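Local coordinates for protein putative trimethylamine methyltransferase (Rhizobium meliloti, PDB 4YYC) that probably acts as a methyltransferase of the trimethylamine methyltransferase family, its exact substrate being unsettled, at residues E82-W87 with A92-Q97; G104-L109 with G300-Q305; R78-A83 with A259-A264; N245-S248 with F252-T255; S273-I276 with A280-P283. All coordinates share one frame; numbering follows the deposited sequence.

Contact 1. Residues E82-W87 with A92-Q97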
# COMPACT_ATOMS: atom_id res chain seq x y z
N GLU A 82 -2.11 -42.28 14.23
CA GLU A 82 -3.03 -41.73 15.22
C GLU A 82 -4.00 -40.72 14.55
O GLU A 82 -5.20 -40.69 14.83
CB GLU A 82 -2.25 -41.06 16.33
CG GLU A 82 -3.13 -40.41 17.39
CD GLU A 82 -2.35 -39.60 18.43
OE1 GLU A 82 -1.11 -39.45 18.30
OE2 GLU A 82 -3.01 -39.12 19.39
N ALA A 83 -3.47 -39.89 13.68
CA ALA A 83 -4.31 -38.90 13.00
C ALA A 83 -5.38 -39.58 12.17
O ALA A 83 -6.53 -39.14 12.12
CB ALA A 83 -3.45 -38.01 12.11
N LEU A 84 -4.99 -40.64 11.46
CA LEU A 84 -5.98 -41.39 10.66
C LEU A 84 -7.07 -42.00 11.54
O LEU A 84 -8.25 -42.02 11.15
CB LEU A 84 -5.32 -42.45 9.79
CG LEU A 84 -4.32 -41.98 8.75
CD1 LEU A 84 -3.83 -43.16 7.92
CD2 LEU A 84 -4.89 -40.88 7.87
N ASP A 85 -6.68 -42.54 12.68
CA ASP A 85 -7.66 -43.09 13.60
C ASP A 85 -8.58 -42.03 14.13
O ASP A 85 -9.77 -42.28 14.26
CB ASP A 85 -7.02 -43.83 14.78
CG ASP A 85 -6.41 -45.14 14.40
OD1 ASP A 85 -6.54 -45.60 13.23
OD2 ASP A 85 -5.81 -45.79 15.29
N LEU A 86 -8.05 -40.84 14.41
CA LEU A 86 -8.91 -39.75 14.88
C LEU A 86 -9.95 -39.35 13.85
O LEU A 86 -11.11 -39.11 14.17
CB LEU A 86 -8.07 -38.56 15.32
CG LEU A 86 -7.32 -38.76 16.62
CD1 LEU A 86 -6.20 -37.74 16.78
CD2 LEU A 86 -8.28 -38.70 17.79
N TRP A 87 -9.53 -39.31 12.58
CA TRP A 87 -10.42 -38.93 11.49
C TRP A 87 -11.49 -40.00 11.25
O TRP A 87 -12.65 -39.66 11.06
CB TRP A 87 -9.63 -38.60 10.20
CG TRP A 87 -9.11 -37.20 10.20
CD1 TRP A 87 -7.81 -36.78 10.17
CD2 TRP A 87 -9.91 -36.01 10.31
NE1 TRP A 87 -7.75 -35.41 10.19
CE2 TRP A 87 -9.03 -34.91 10.32
CE3 TRP A 87 -11.29 -35.77 10.41
CZ2 TRP A 87 -9.49 -33.60 10.40
CZ3 TRP A 87 -11.74 -34.46 10.50
CH2 TRP A 87 -10.83 -33.40 10.50
N ALA A 92 -14.91 -39.43 9.07
CA ALA A 92 -14.32 -39.27 7.74
C ALA A 92 -14.01 -40.60 7.11
O ALA A 92 -13.98 -41.62 7.82
CB ALA A 92 -13.07 -38.42 7.82
N ASP A 93 -13.84 -40.62 5.80
CA ASP A 93 -13.55 -41.86 5.05
C ASP A 93 -12.06 -41.88 4.74
O ASP A 93 -11.59 -41.04 3.96
CB ASP A 93 -14.39 -41.88 3.77
CG ASP A 93 -14.13 -43.11 2.88
OD1 ASP A 93 -13.49 -44.09 3.31
OD2 ASP A 93 -14.62 -43.09 1.73
N VAL A 94 -11.32 -42.77 5.38
CA VAL A 94 -9.88 -42.84 5.22
C VAL A 94 -9.53 -43.91 4.20
O VAL A 94 -9.92 -45.07 4.37
CB VAL A 94 -9.16 -43.16 6.53
CG1 VAL A 94 -7.66 -43.31 6.29
CG2 VAL A 94 -9.42 -42.08 7.55
N ARG A 95 -8.80 -43.52 3.18
CA ARG A 95 -8.38 -44.41 2.09
C ARG A 95 -6.86 -44.32 1.99
O ARG A 95 -6.32 -43.35 1.46
CB ARG A 95 -9.04 -43.99 0.78
CG ARG A 95 -10.55 -43.95 0.83
CD ARG A 95 -11.16 -43.62 -0.52
NE ARG A 95 -12.51 -43.06 -0.34
CZ ARG A 95 -13.11 -42.20 -1.16
NH1 ARG A 95 -12.55 -41.76 -2.30
NH2 ARG A 95 -14.32 -41.74 -0.82
N GLY A 96 -6.17 -45.31 2.55
CA GLY A 96 -4.71 -45.19 2.74
C GLY A 96 -4.41 -44.04 3.69
O GLY A 96 -4.88 -44.04 4.83
N GLN A 97 -3.66 -43.05 3.20
CA GLN A 97 -3.36 -41.86 3.98
C GLN A 97 -4.20 -40.69 3.55
O GLN A 97 -3.98 -39.59 4.05
CB GLN A 97 -1.88 -41.52 3.85
CG GLN A 97 -1.02 -42.67 4.32
CD GLN A 97 0.41 -42.24 4.52
OE1 GLN A 97 0.92 -42.27 5.64
NE2 GLN A 97 1.05 -41.79 3.45
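L84 and V94 form the apolar heart of this contact, their side chains crossing at about a right angle where helix 81-90 faces the short strand 93-95. Both leucine methyls rest against V94 CG1, with L84 CD2 at 4.0 Å from it. L84 CD1 also comes to 3.4 Å from the carbonyl O of G96, and L84 CD2 lies 4.1 Å from Q97 O. V94 suits its place because both branches are used: CG1, anti to the backbone N (chi1 177°), meets the leucine methyls, while CG2 lies 3.8 Å from L84 O on the helix backbone. One turn further, W87 meets a residue small enough for close approach, with A92 CB 4.1 Å from W87 CE3, oblique to the indole ring.

A backbone hydrogen bond ties the two segments together: A92 N donates to W87 O at 3.0 Å, and this link helps define how the chain leaves the helix and turns back. G96, with its positive phi of 63°, makes the turn into the next strand, while a salt bridge between D93 and R95 braces the strand on the side turned from the helix.

Around this helix-turn-strand unit, L84 also packs on F77 of strand 75-77 and on V99 of strand 98-100. The W87 ring meets F77 and F101 edge-to-face, and helix 105-109 and helix 286-307 cover it further, while Q97 OE1 accepts from D79 N.

Contact 2. Residues G104-L109 with G300-Q305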
# COMPACT_ATOMS: atom_id res chain seq x y z
N GLY A 104 -19.35 -30.45 5.44
CA GLY A 104 -19.64 -29.74 6.66
C GLY A 104 -18.90 -30.24 7.88
O GLY A 104 -18.93 -29.58 8.90
N LEU A 105 -18.28 -31.42 7.82
CA LEU A 105 -17.71 -32.02 9.02
C LEU A 105 -16.68 -31.12 9.67
O LEU A 105 -16.71 -30.87 10.87
CB LEU A 105 -17.09 -33.41 8.73
CG LEU A 105 -16.41 -34.13 9.90
CD1 LEU A 105 -17.36 -34.29 11.06
CD2 LEU A 105 -15.79 -35.46 9.48
N CYS A 106 -15.74 -30.66 8.87
CA CYS A 106 -14.66 -29.81 9.41
C CYS A 106 -15.21 -28.53 10.01
O CYS A 106 -14.85 -28.15 11.11
CB CYS A 106 -13.62 -29.48 8.34
SG CYS A 106 -12.66 -30.93 7.80
N ARG A 107 -16.14 -27.90 9.31
CA ARG A 107 -16.73 -26.69 9.82
C ARG A 107 -17.47 -26.92 11.16
O ARG A 107 -17.37 -26.12 12.08
CB ARG A 107 -17.61 -26.08 8.71
CG ARG A 107 -17.96 -24.66 8.86
CD ARG A 107 -18.66 -24.14 7.60
NE ARG A 107 -17.78 -23.93 6.42
CZ ARG A 107 -17.11 -22.81 6.15
NH1 ARG A 107 -17.17 -21.76 6.95
NH2 ARG A 107 -16.39 -22.74 5.04
N GLU A 108 -18.21 -28.03 11.27
CA GLU A 108 -18.86 -28.39 12.53
C GLU A 108 -17.88 -28.64 13.66
O GLU A 108 -18.08 -28.16 14.77
CB GLU A 108 -19.76 -29.63 12.33
CG GLU A 108 -20.67 -29.98 13.52
CD GLU A 108 -21.83 -28.99 13.75
OE1 GLU A 108 -22.04 -28.06 12.92
OE2 GLU A 108 -22.55 -29.15 14.77
N LEU A 109 -16.81 -29.37 13.36
CA LEU A 109 -15.78 -29.63 14.37
C LEU A 109 -15.15 -28.34 14.86
O LEU A 109 -14.76 -28.24 16.00
CB LEU A 109 -14.71 -30.55 13.82
CG LEU A 109 -15.12 -32.03 13.63
CD1 LEU A 109 -14.13 -32.78 12.75
CD2 LEU A 109 -15.34 -32.70 14.97
N GLY A 300 -6.82 -29.07 8.55
CA GLY A 300 -5.79 -28.94 9.56
C GLY A 300 -6.29 -28.32 10.85
O GLY A 300 -5.91 -28.74 11.94
N ALA A 301 -7.09 -27.25 10.72
CA ALA A 301 -7.65 -26.62 11.91
C ALA A 301 -8.63 -27.54 12.62
O ALA A 301 -8.59 -27.66 13.86
CB ALA A 301 -8.30 -25.29 11.57
N ALA A 302 -9.49 -28.26 11.87
CA ALA A 302 -10.42 -29.19 12.54
C ALA A 302 -9.67 -30.28 13.26
O ALA A 302 -10.11 -30.70 14.34
CB ALA A 302 -11.37 -29.80 11.52
N PHE A 303 -8.54 -30.72 12.70
CA PHE A 303 -7.70 -31.70 13.36
C PHE A 303 -7.32 -31.28 14.78
O PHE A 303 -7.33 -32.11 15.72
CB PHE A 303 -6.44 -31.96 12.54
CG PHE A 303 -5.56 -33.03 13.14
CD1 PHE A 303 -5.98 -34.34 13.22
CD2 PHE A 303 -4.36 -32.69 13.71
CE1 PHE A 303 -5.15 -35.32 13.82
CE2 PHE A 303 -3.52 -33.64 14.29
CZ PHE A 303 -3.91 -34.94 14.34
N THR A 304 -7.02 -30.02 14.99
CA THR A 304 -6.65 -29.56 16.35
C THR A 304 -7.78 -29.84 17.37
O THR A 304 -7.50 -30.15 18.52
CB THR A 304 -6.24 -28.08 16.40
OG1 THR A 304 -7.40 -27.26 16.14
CG2 THR A 304 -5.07 -27.78 15.44
N GLN A 305 -9.03 -29.77 16.90
CA GLN A 305 -10.18 -29.95 17.79
C GLN A 305 -10.39 -31.42 18.08
O GLN A 305 -10.99 -31.76 19.10
CB GLN A 305 -11.45 -29.31 17.21
CG GLN A 305 -11.33 -27.83 16.84
CD GLN A 305 -10.93 -27.01 18.02
OE1 GLN A 305 -11.73 -26.86 18.99
NE2 GLN A 305 -9.70 -26.49 18.02
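Q305 begins this helix-to-helix contact with its aliphatic stem against the backbone of L109: CB is 3.7 Å and CG 3.6 Å from L109 O. Beyond CG the chain bends (chi2 -58°), and the amide is carried away from helix 105-109. Its OE1 is hydrogen-bonded with T112 OG1 and accepts from G310 N, whereas NE2 donates to A311 O and, at 3.1 Å, to T304 OG1, which lies close to the amide plane. A glutamine suits the spot because its stem is apolar enough to pack and its buried amide is held at both ends. T304 OG1 in turn donates to A301 O at 2.6 Å, in the carbonyl plane, a bond back to the preceding turn of its own helix.

The rest of the interface is built on A302. Its methyl carbon reaches C106 CB at 3.9 Å and L109 CB at 4.1 Å, successive turns of the short helix, so one alanine methyl packs against both. Small residues at C106 and A302 allow the local axes to come within 8.7 Å, crossing at 47°.

The short helix lies along helix 286-307, where C106 also touches L298 and L109 touches L306. W87 of helix 81-90 closes the interface by packing on both L109 and A302. On a further flank of the long helix, A301, T304 and Q305 pack against V313 of strand 313-322.

Contact 3. Residues R78-A83 with A259-A264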
# COMPACT_ATOMS: atom_id res chain seq x y z
N ARG A 78 -0.08 -37.70 6.41
CA ARG A 78 0.96 -38.71 6.14
C ARG A 78 1.79 -39.11 7.34
O ARG A 78 2.12 -38.29 8.16
CB ARG A 78 1.88 -38.22 5.05
CG ARG A 78 1.14 -38.07 3.75
CD ARG A 78 2.07 -37.68 2.62
NE ARG A 78 1.38 -37.75 1.32
CZ ARG A 78 1.94 -37.33 0.17
NH1 ARG A 78 3.15 -36.80 0.17
NH2 ARG A 78 1.26 -37.42 -0.97
N ASP A 79 2.10 -40.40 7.41
CA ASP A 79 3.01 -40.97 8.39
C ASP A 79 2.55 -40.70 9.82
O ASP A 79 3.40 -40.54 10.70
CB ASP A 79 4.46 -40.47 8.11
CG ASP A 79 4.91 -40.78 6.70
OD1 ASP A 79 4.91 -41.94 6.34
OD2 ASP A 79 5.20 -39.85 5.91
N ASP A 80 1.22 -40.71 10.04
CA ASP A 80 0.61 -40.45 11.36
C ASP A 80 -0.65 -41.28 11.54
O ASP A 80 -1.77 -40.87 11.23
CB ASP A 80 0.31 -38.96 11.57
CG ASP A 80 0.02 -38.64 13.04
OD1 ASP A 80 -0.49 -39.51 13.78
OD2 ASP A 80 0.34 -37.52 13.46
N ALA A 81 -0.43 -42.50 12.03
CA ALA A 81 -1.52 -43.44 12.19
C ALA A 81 -2.56 -42.95 13.19
O ALA A 81 -3.73 -43.19 13.02
CB ALA A 81 -0.99 -44.80 12.64
N GLU A 82 -2.11 -42.28 14.23
CA GLU A 82 -3.03 -41.73 15.22
C GLU A 82 -4.00 -40.72 14.55
O GLU A 82 -5.20 -40.69 14.83
CB GLU A 82 -2.25 -41.06 16.33
CG GLU A 82 -3.13 -40.41 17.39
CD GLU A 82 -2.35 -39.60 18.43
OE1 GLU A 82 -1.11 -39.45 18.30
OE2 GLU A 82 -3.01 -39.12 19.39
N ALA A 83 -3.47 -39.89 13.68
CA ALA A 83 -4.31 -38.90 13.00
C ALA A 83 -5.38 -39.58 12.17
O ALA A 83 -6.53 -39.14 12.12
CB ALA A 83 -3.45 -38.01 12.11
N ALA A 259 3.93 -31.73 15.98
CA ALA A 259 3.94 -30.50 16.76
C ALA A 259 2.52 -30.04 17.10
O ALA A 259 2.27 -29.63 18.23
CB ALA A 259 4.68 -29.40 16.04
N ALA A 260 1.61 -30.14 16.14
CA ALA A 260 0.21 -29.74 16.36
C ALA A 260 -0.40 -30.54 17.49
O ALA A 260 -1.08 -29.97 18.36
CB ALA A 260 -0.61 -29.91 15.09
N LYS A 261 -0.12 -31.85 17.52
CA LYS A 261 -0.67 -32.69 18.59
C LYS A 261 -0.16 -32.25 19.99
O LYS A 261 -0.95 -32.18 20.96
CB LYS A 261 -0.40 -34.18 18.34
CG LYS A 261 -1.14 -34.70 17.13
CD LYS A 261 -1.04 -36.19 16.86
CE LYS A 261 0.35 -36.67 16.58
NZ LYS A 261 0.30 -38.14 16.30
N VAL A 262 1.13 -31.93 20.09
CA VAL A 262 1.65 -31.48 21.37
C VAL A 262 1.00 -30.18 21.82
O VAL A 262 0.48 -30.07 22.91
CB VAL A 262 3.18 -31.29 21.32
CG1 VAL A 262 3.72 -30.63 22.60
CG2 VAL A 262 3.89 -32.60 21.00
N TYR A 263 1.05 -29.17 20.96
CA TYR A 263 0.51 -27.89 21.34
C TYR A 263 -0.98 -27.89 21.61
O TYR A 263 -1.42 -27.33 22.64
CB TYR A 263 0.90 -26.84 20.29
CG TYR A 263 2.39 -26.53 20.35
CD1 TYR A 263 2.96 -26.10 21.54
CD2 TYR A 263 3.22 -26.66 19.24
CE1 TYR A 263 4.30 -25.77 21.62
CE2 TYR A 263 4.57 -26.35 19.34
CZ TYR A 263 5.09 -25.91 20.52
OH TYR A 263 6.42 -25.60 20.59
N ALA A 264 -1.76 -28.59 20.77
CA ALA A 264 -3.20 -28.67 21.02
C ALA A 264 -3.51 -29.39 22.34
O ALA A 264 -4.47 -29.02 22.99
CB ALA A 264 -3.93 -29.30 19.85
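K261 reaches across from helix 254-265 and places its ammonium group between two carboxylates, D80 and E82. The lysine and D80 approach from opposite directions, whereas E82 and the lysine slide past each other, running in opposite senses. Lysine suits the place because its chain is long enough to reach from helix 254-265 to the start of helix 81-90; a bend at chi3 (-62°) turns CE and NZ toward the acids. NZ then lies 2.9 Å from D80 OD2, which it meets on the syn side and only 16° out of the carboxylate plane. The second oxygen, D80 OD1, receives a further but weak bond from NZ at 3.0 Å. E82 OE1, 2.8 Å from NZ, makes a hydrogen bond and salt bridge whose approach is well out of the carboxylate plane, so charge probably contributes much of it.

D80, E82 and K261 thus form a salt-bridge network, set where helix 81-90 starts, with D80 as its N-cap. With CG anti to the backbone N (chi1 -165°), OD1 accepts from A83 N at 3.0 Å, the donor again lying above the carboxylate plane. Aspartate fits because one short carboxylate can cap the helix and pair with the lysine at once. The buried D80, facing both a helix N-terminus and an ammonium group, would be expected to stay ionised.

E82, extended from CB to its carboxylate, has a second cationic partner, R265 NH2, at its other oxygen OE2. The aliphatic part of K261 is covered by F303 and I307 of helix 286-307, and A83 rests on the same F303.

Contact 4. Residues N245-S248 with F252-T255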
# COMPACT_ATOMS: atom_id res chain seq x y z
N ASN A 245 2.62 -25.61 9.26
CA ASN A 245 2.43 -25.53 7.83
C ASN A 245 1.79 -26.79 7.25
O ASN A 245 2.02 -27.90 7.74
CB ASN A 245 3.73 -25.28 7.12
CG ASN A 245 4.29 -23.89 7.38
OD1 ASN A 245 5.33 -23.75 8.03
ND2 ASN A 245 3.63 -22.86 6.87
N ALA A 246 0.97 -26.61 6.22
CA ALA A 246 0.63 -27.67 5.30
C ALA A 246 1.74 -27.74 4.28
O ALA A 246 2.34 -26.71 3.90
CB ALA A 246 -0.68 -27.43 4.59
N ASN A 247 1.99 -28.95 3.81
CA ASN A 247 2.83 -29.18 2.65
C ASN A 247 1.93 -29.09 1.43
O ASN A 247 1.52 -30.08 0.83
CB ASN A 247 3.52 -30.54 2.75
CG ASN A 247 4.52 -30.75 1.64
OD1 ASN A 247 4.87 -29.82 0.90
ND2 ASN A 247 4.96 -32.00 1.48
N SER A 248 1.57 -27.87 1.07
CA SER A 248 0.61 -27.66 0.00
C SER A 248 1.22 -28.18 -1.31
O SER A 248 2.42 -27.97 -1.51
CB SER A 248 0.29 -26.16 -0.11
OG SER A 248 -0.08 -25.65 1.19
N PHE A 252 -0.67 -32.87 4.91
CA PHE A 252 -0.01 -32.58 6.20
C PHE A 252 0.94 -33.72 6.50
O PHE A 252 0.56 -34.86 6.43
CB PHE A 252 -1.04 -32.42 7.34
CG PHE A 252 -1.79 -31.12 7.27
CD1 PHE A 252 -1.27 -29.97 7.82
CD2 PHE A 252 -3.02 -31.07 6.62
CE1 PHE A 252 -1.94 -28.76 7.73
CE2 PHE A 252 -3.72 -29.85 6.52
CZ PHE A 252 -3.19 -28.72 7.07
N ASP A 253 2.17 -33.35 6.82
CA ASP A 253 3.22 -34.31 7.12
C ASP A 253 3.42 -34.56 8.60
O ASP A 253 2.99 -33.80 9.47
CB ASP A 253 4.52 -33.84 6.48
CG ASP A 253 4.59 -34.14 5.00
OD1 ASP A 253 4.28 -35.30 4.61
OD2 ASP A 253 4.99 -33.22 4.24
N GLU A 254 4.09 -35.67 8.87
CA GLU A 254 4.35 -36.15 10.20
C GLU A 254 4.89 -35.11 11.20
O GLU A 254 4.44 -35.03 12.34
CB GLU A 254 5.34 -37.31 10.06
CG GLU A 254 5.76 -38.01 11.32
CD GLU A 254 6.64 -39.21 11.03
OE1 GLU A 254 7.36 -39.23 10.01
OE2 GLU A 254 6.58 -40.15 11.84
N THR A 255 5.90 -34.37 10.81
CA THR A 255 6.51 -33.42 11.74
C THR A 255 5.55 -32.35 12.18
O THR A 255 5.43 -32.04 13.37
CB THR A 255 7.77 -32.79 11.15
OG1 THR A 255 8.66 -33.87 10.86
CG2 THR A 255 8.42 -31.84 12.16
O HOH W 1 2.82 -30.48 6.74
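A246 and F252 make the apolar first shell: the methyl carbon of A246 sits over one face of the phenyl ring, a CH-pi contact 4.0 Å from the centroid. The alanine methyl is small enough to settle on the ring without pushing the two segments apart. Beside it, a weak hydrogen bond joins N247 ND2 to D253 OD2 at 3.0 Å, bent to 135°, with the amide and carboxylate planes 44° apart. The N247 amide gets there because CG stands anti to the backbone N (chi1 -173°). A bound water completes the link, donating to N245 O at 2.9 Å and accepting from D253 N at the same distance.

One shell further out, N247 is the centre of an inverse gamma turn, which swings the chain after strand 240-245 round toward F252. D253 holds the N-cap position of helix 254-265, but its side chain is turned to N247 and makes no capping bond. S248 OG anchors the end of the 245-248 loop, bonding to F275 N of strand 269-277 and E296 OE1 of helix 286-307. N245 ND2 reaches S273 O and a bound unidentified ligand, probably from the crystallisation liquor.

F252 belongs to strand 251-252, which runs parallel beside strand 75-77 through backbone bonds to E76 and R78. Its ring meets F77 and touches V272 of strand 269-277, so the contact joins the small outer sheet to the strand-and-helix core.

Contact 5. Residues S273-I276 with A280-P283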
# COMPACT_ATOMS: atom_id res chain seq x y z
N SER A 273 -1.22 -23.17 8.34
CA SER A 273 -0.82 -22.29 7.26
C SER A 273 -0.42 -23.05 6.00
O SER A 273 0.69 -23.58 5.89
CB SER A 273 0.39 -21.41 7.71
OG SER A 273 0.04 -20.62 8.85
N PRO A 274 -1.31 -23.09 5.01
CA PRO A 274 -0.90 -23.44 3.66
C PRO A 274 0.35 -22.64 3.28
O PRO A 274 0.47 -21.47 3.65
CB PRO A 274 -2.12 -23.03 2.83
CG PRO A 274 -3.26 -23.28 3.77
CD PRO A 274 -2.77 -22.85 5.10
N PHE A 275 1.26 -23.27 2.56
CA PHE A 275 2.47 -22.61 2.09
C PHE A 275 2.47 -22.68 0.57
O PHE A 275 2.79 -23.73 -0.01
CB PHE A 275 3.70 -23.31 2.66
CG PHE A 275 4.99 -22.60 2.34
CD1 PHE A 275 5.42 -21.56 3.15
CD2 PHE A 275 5.71 -22.93 1.22
CE1 PHE A 275 6.58 -20.86 2.85
CE2 PHE A 275 6.90 -22.25 0.91
CZ PHE A 275 7.32 -21.22 1.73
N ILE A 276 2.07 -21.58 -0.05
CA ILE A 276 1.70 -21.60 -1.44
C ILE A 276 2.39 -20.55 -2.28
O ILE A 276 2.47 -19.38 -1.90
CB ILE A 276 0.20 -21.48 -1.56
CG1 ILE A 276 -0.41 -22.85 -1.19
CG2 ILE A 276 -0.29 -21.06 -2.93
CD1 ILE A 276 -1.88 -22.71 -0.96
N ALA A 280 2.41 -23.14 -8.63
CA ALA A 280 3.31 -24.25 -8.30
C ALA A 280 2.66 -25.14 -7.26
O ALA A 280 2.42 -26.33 -7.54
CB ALA A 280 4.65 -23.72 -7.83
N MSE A 281 2.32 -24.60 -6.10
CA MSE A 281 1.72 -25.40 -5.01
C MSE A 281 0.23 -25.20 -4.91
O MSE A 281 -0.40 -25.80 -4.05
CB MSE A 281 2.33 -25.05 -3.65
CG MSE A 281 3.76 -25.57 -3.52
SE MSE A 281 5.00 -24.13 -4.03
CE MSE A 281 5.68 -23.73 -2.23
N SER A 282 -0.34 -24.38 -5.78
CA SER A 282 -1.78 -24.21 -5.92
C SER A 282 -2.05 -23.78 -7.37
O SER A 282 -1.09 -23.47 -8.10
CB SER A 282 -2.29 -23.13 -4.98
OG SER A 282 -1.93 -21.84 -5.45
N PRO A 283 -3.33 -23.75 -7.79
CA PRO A 283 -3.62 -23.26 -9.12
C PRO A 283 -3.12 -21.83 -9.32
O PRO A 283 -2.95 -21.08 -8.35
CB PRO A 283 -5.14 -23.29 -9.20
CG PRO A 283 -5.53 -24.30 -8.16
CD PRO A 283 -4.55 -24.14 -7.06
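M281, present as selenomethionine, overlaps the rim of the F275 ring with its terminal methyl: CE lies at the ring edge, near its plane, 3.5 Å from CD2 and 3.7 Å from CE2. The two side chains lie alongside each other and point the same way. Bends at chi2 (94°) and chi3 (108°) fold the flexible chain back so that CE also comes to 3.6 Å from F275 O, a reach well suited to methionine.

Next along the strand, I276 packs against the loop. Its CG1 is 4.3 Å from M281 CB, and its CG2 presses closely on S282, 3.1 Å from OG and 3.5 Å from CB. The S282 hydroxyl is bonded to T289 OG1, and M281 O accepts from Q292 NE2, so helix 286-307 fixes the loop that precedes it. F275 in turn stacks on F318 of the next strand, and its side chain comes to about 4 Å from the bound unidentified ligand, while A280 makes backbone bonds to the second subunit.

With van der Waals contacts alone between 273-276 and 280-283, the fit depends on shape, and the S282 hydroxyl and M281 O find partners on helix 286-307.

In the fold
Contacts 4 and 5 lie nearer the chain centre, at the ends of strands 240-245 and 269-277, where parallel strands and helices alternate as in the TIM-barrel fold of this family; each includes a residue beside the bound ligand. Contact 1 is the most peripheral, its centre about 30 Å from the chain centre, and shares helix 81-90 with contact 3; contact 3 in turn shares helix 254-265 with contact 4. Contacts 1 and 5 are largely apolar, the first with one backbone bond across it, the second with none. Contact 2, the most buried, rests on small apolar residues, whereas contact 3 is a salt-bridge network and contact 4 mixes ring packing with water. F303 touches A83 and K261, binding contacts 1, 2 and 3 round helix 286-307.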